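Polyhedrin (Uranotaenia sapphirina cypovirus, PDB 4S1K) forms the crystalline protein lattice of the occlusion bodies in which cypovirus particles are embedded, and binds ATP. Local coordinates at residues Leu60-Asp65 with Trp210-Pro215. Numbering follows the deposited sequence.
Sequences LMWDID and WFDNAP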
loop_
_atom_site.group_PDB
_atom_site.type_symbol
_atom_site.label_atom_id
_atom_site.label_comp_id
_atom_site.label_asym_id
_atom_site.label_seq_id
_atom_site.Cartn_x
_atom_site.Cartn_y
_atom_site.Cartn_z
ATOM N N LEU A 60 -4.177 13.423 5.586
ATOM C CA LEU A 60 -3.651 14.800 5.685
ATOM C C LEU A 60 -4.336 15.727 6.692
ATOM O O LEU A 60 -3.853 16.832 6.952
ATOM C CB LEU A 60 -3.756 15.517 4.331
ATOM C CG LEU A 60 -2.616 15.513 3.361
ATOM C CD1 LEU A 60 -2.961 16.568 2.327
ATOM C CD2 LEU A 60 -1.264 15.785 4.028
ATOM N N MET A 61 -5.486 15.335 7.201
ATOM C CA MET A 61 -6.168 16.137 8.220
ATOM C C MET A 61 -5.412 15.991 9.505
ATOM O O MET A 61 -4.819 14.930 9.779
ATOM C CB MET A 61 -7.572 15.618 8.499
ATOM C CG MET A 61 -8.523 15.659 7.323
ATOM S SD MET A 61 -9.117 17.312 6.964
ATOM C CE MET A 61 -10.491 17.417 8.125
ATOM N N TRP A 62 -5.457 17.029 10.335
ATOM C CA TRP A 62 -4.959 16.858 11.689
ATOM C C TRP A 62 -5.979 16.018 12.423
ATOM O O TRP A 62 -7.161 16.389 12.497
ATOM C CB TRP A 62 -4.643 18.176 12.403
ATOM C CG TRP A 62 -4.090 17.977 13.817
ATOM C CD1 TRP A 62 -4.778 18.126 14.981
ATOM C CD2 TRP A 62 -2.757 17.600 14.192
ATOM N NE1 TRP A 62 -3.966 17.865 16.049
ATOM C CE2 TRP A 62 -2.710 17.580 15.600
ATOM C CE3 TRP A 62 -1.596 17.312 13.485
ATOM C CZ2 TRP A 62 -1.551 17.256 16.310
ATOM C CZ3 TRP A 62 -0.450 16.991 14.198
ATOM C CH2 TRP A 62 -0.442 16.949 15.581
ATOM N N ASP A 63 -5.514 14.881 12.934
ATOM C CA ASP A 63 -6.425 13.824 13.382
ATOM C C ASP A 63 -6.352 13.490 14.890
ATOM O O ASP A 63 -6.980 12.554 15.367
ATOM C CB ASP A 63 -6.246 12.569 12.500
ATOM C CG ASP A 63 -4.789 12.087 12.417
ATOM O OD1 ASP A 63 -3.833 12.857 12.673
ATOM O OD2 ASP A 63 -4.600 10.914 12.072
ATOM N N ILE A 64 -5.633 14.289 15.650
ATOM C CA ILE A 64 -5.511 14.065 17.086
ATOM C C ILE A 64 -6.533 14.909 17.796
ATOM O O ILE A 64 -6.818 16.030 17.394
ATOM C CB ILE A 64 -4.130 14.452 17.601
ATOM C CG1 ILE A 64 -3.035 13.814 16.716
ATOM C CG2 ILE A 64 -4.011 14.087 19.062
ATOM C CD1 ILE A 64 -3.176 12.327 16.543
ATOM N N ASP A 65 -7.078 14.363 18.862
ATOM C CA ASP A 65 -8.199 14.967 19.557
ATOM C C ASP A 65 -8.053 14.531 20.997
ATOM O O ASP A 65 -8.206 13.347 21.278
ATOM C CB ASP A 65 -9.492 14.427 18.932
ATOM C CG ASP A 65 -10.731 14.727 19.758
ATOM O OD1 ASP A 65 -10.811 15.800 20.385
ATOM O OD2 ASP A 65 -11.638 13.872 19.751
ATOM N N TRP A 210 3.769 12.935 14.185
ATOM C CA TRP A 210 2.937 14.025 14.668
ATOM C C TRP A 210 3.772 14.892 15.622
ATOM O O TRP A 210 4.416 14.382 16.535
ATOM C CB TRP A 210 1.713 13.507 15.418
ATOM C CG TRP A 210 0.684 12.796 14.593
ATOM C CD1 TRP A 210 -0.493 13.306 14.127
ATOM C CD2 TRP A 210 0.717 11.418 14.177
ATOM N NE1 TRP A 210 -1.197 12.331 13.446
ATOM C CE2 TRP A 210 -0.485 11.164 13.468
ATOM C CE3 TRP A 210 1.650 10.379 14.330
ATOM C CZ2 TRP A 210 -0.775 9.918 12.898
ATOM C CZ3 TRP A 210 1.367 9.145 13.758
ATOM C CH2 TRP A 210 0.148 8.919 13.055
ATOM N N PHE A 211 3.724 16.201 15.416
ATOM C CA PHE A 211 4.440 17.179 16.272
ATOM C C PHE A 211 3.491 18.295 16.699
ATOM O O PHE A 211 2.717 18.788 15.886
ATOM C CB PHE A 211 5.618 17.741 15.485
ATOM C CG PHE A 211 6.553 16.659 14.958
ATOM C CD1 PHE A 211 7.594 16.167 15.753
ATOM C CD2 PHE A 211 6.366 16.108 13.687
ATOM C CE1 PHE A 211 8.429 15.151 15.285
ATOM C CE2 PHE A 211 7.201 15.125 13.232
ATOM C CZ PHE A 211 8.242 14.639 14.027
ATOM N N ASP A 212 3.541 18.716 17.963
ATOM C CA ASP A 212 2.657 19.814 18.381
ATOM C C ASP A 212 3.077 21.160 17.818
ATOM O O ASP A 212 2.236 22.059 17.688
ATOM C CB ASP A 212 2.482 19.884 19.877
ATOM C CG ASP A 212 1.341 19.006 20.380
ATOM O OD1 ASP A 212 0.210 18.981 19.793
ATOM O OD2 ASP A 212 1.583 18.342 21.413
ATOM N N ASN A 213 4.343 21.306 17.434
ATOM C CA ASN A 213 4.814 22.559 16.839
ATOM C C ASN A 213 6.042 22.292 15.932
ATOM O O ASN A 213 6.582 21.175 15.930
ATOM C CB ASN A 213 5.107 23.631 17.942
ATOM C CG ASN A 213 6.067 23.117 19.021
ATOM O OD1 ASN A 213 7.158 22.621 18.718
ATOM N ND2 ASN A 213 5.661 23.205 20.279
ATOM N N ALA A 214 6.458 23.311 15.172
ATOM C CA ALA A 214 7.591 23.186 14.246
ATOM C C ALA A 214 8.956 22.912 14.915
ATOM O O ALA A 214 9.769 22.144 14.388
ATOM C CB ALA A 214 7.703 24.424 13.358
ATOM N N PRO A 215 9.256 23.582 16.032
ATOM C CA PRO A 215 10.524 23.252 16.683
ATOM C C PRO A 215 10.683 21.756 17.064
ATOM O O PRO A 215 11.781 21.190 17.022
ATOM C CB PRO A 215 10.490 24.137 17.938
ATOM C CG PRO A 215 9.710 25.343 17.488
ATOM C CD PRO A 215 8.646 24.797 16.592
#
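Trp210 presents the pyrrole edge of its indole to segment 60-65: Asp63 and Trp62 meet that edge, Ile64 a face of the ring. Its NE1 gives a hydrogen bond to OD1 of Asp63, 2.8 Å long and fairly straight (164° at the hydrogen). The oxygen lies close to the indole plane and accepts on its syn side, with carboxylate and indole tilted modestly against each other. Asp63 reaches this edge because its CG sits between its own backbone N and carbonyl carbon (chi1 53°). Trp62 makes an offset edge-to-face pair with Trp210: the five-membered ring of Trp210 turns its edge toward the face of the six-membered ring of Trp62, centroids 5.4 Å apart and planes at 69°. Here CZ3 of Trp62 comes within 3.7 Å of CD1 of Trp210, while CH2 of Trp62 lies 3.7 Å from the backbone O of Phe211. Trp210 belongs to strand 207-211, an outermost strand of the chain's six-stranded antiparallel sheet, so the contact joins that sheet edge to the loop leading into the small hairpin of strands 64-65 and 68-69. Ile64 covers one face of Trp210, its CD1 4.0 Å from the centroid of the five-membered ring in a CH-pi contact. Lys41 forms a salt bridge with OD1 of Asp63, and NE2 of Gln69 hydrogen-bonds to OD2, fixing the carboxylate's rotation. Tyr73 of a second subunit packs on Ile64 and meets the Trp210 ring edge-to-face.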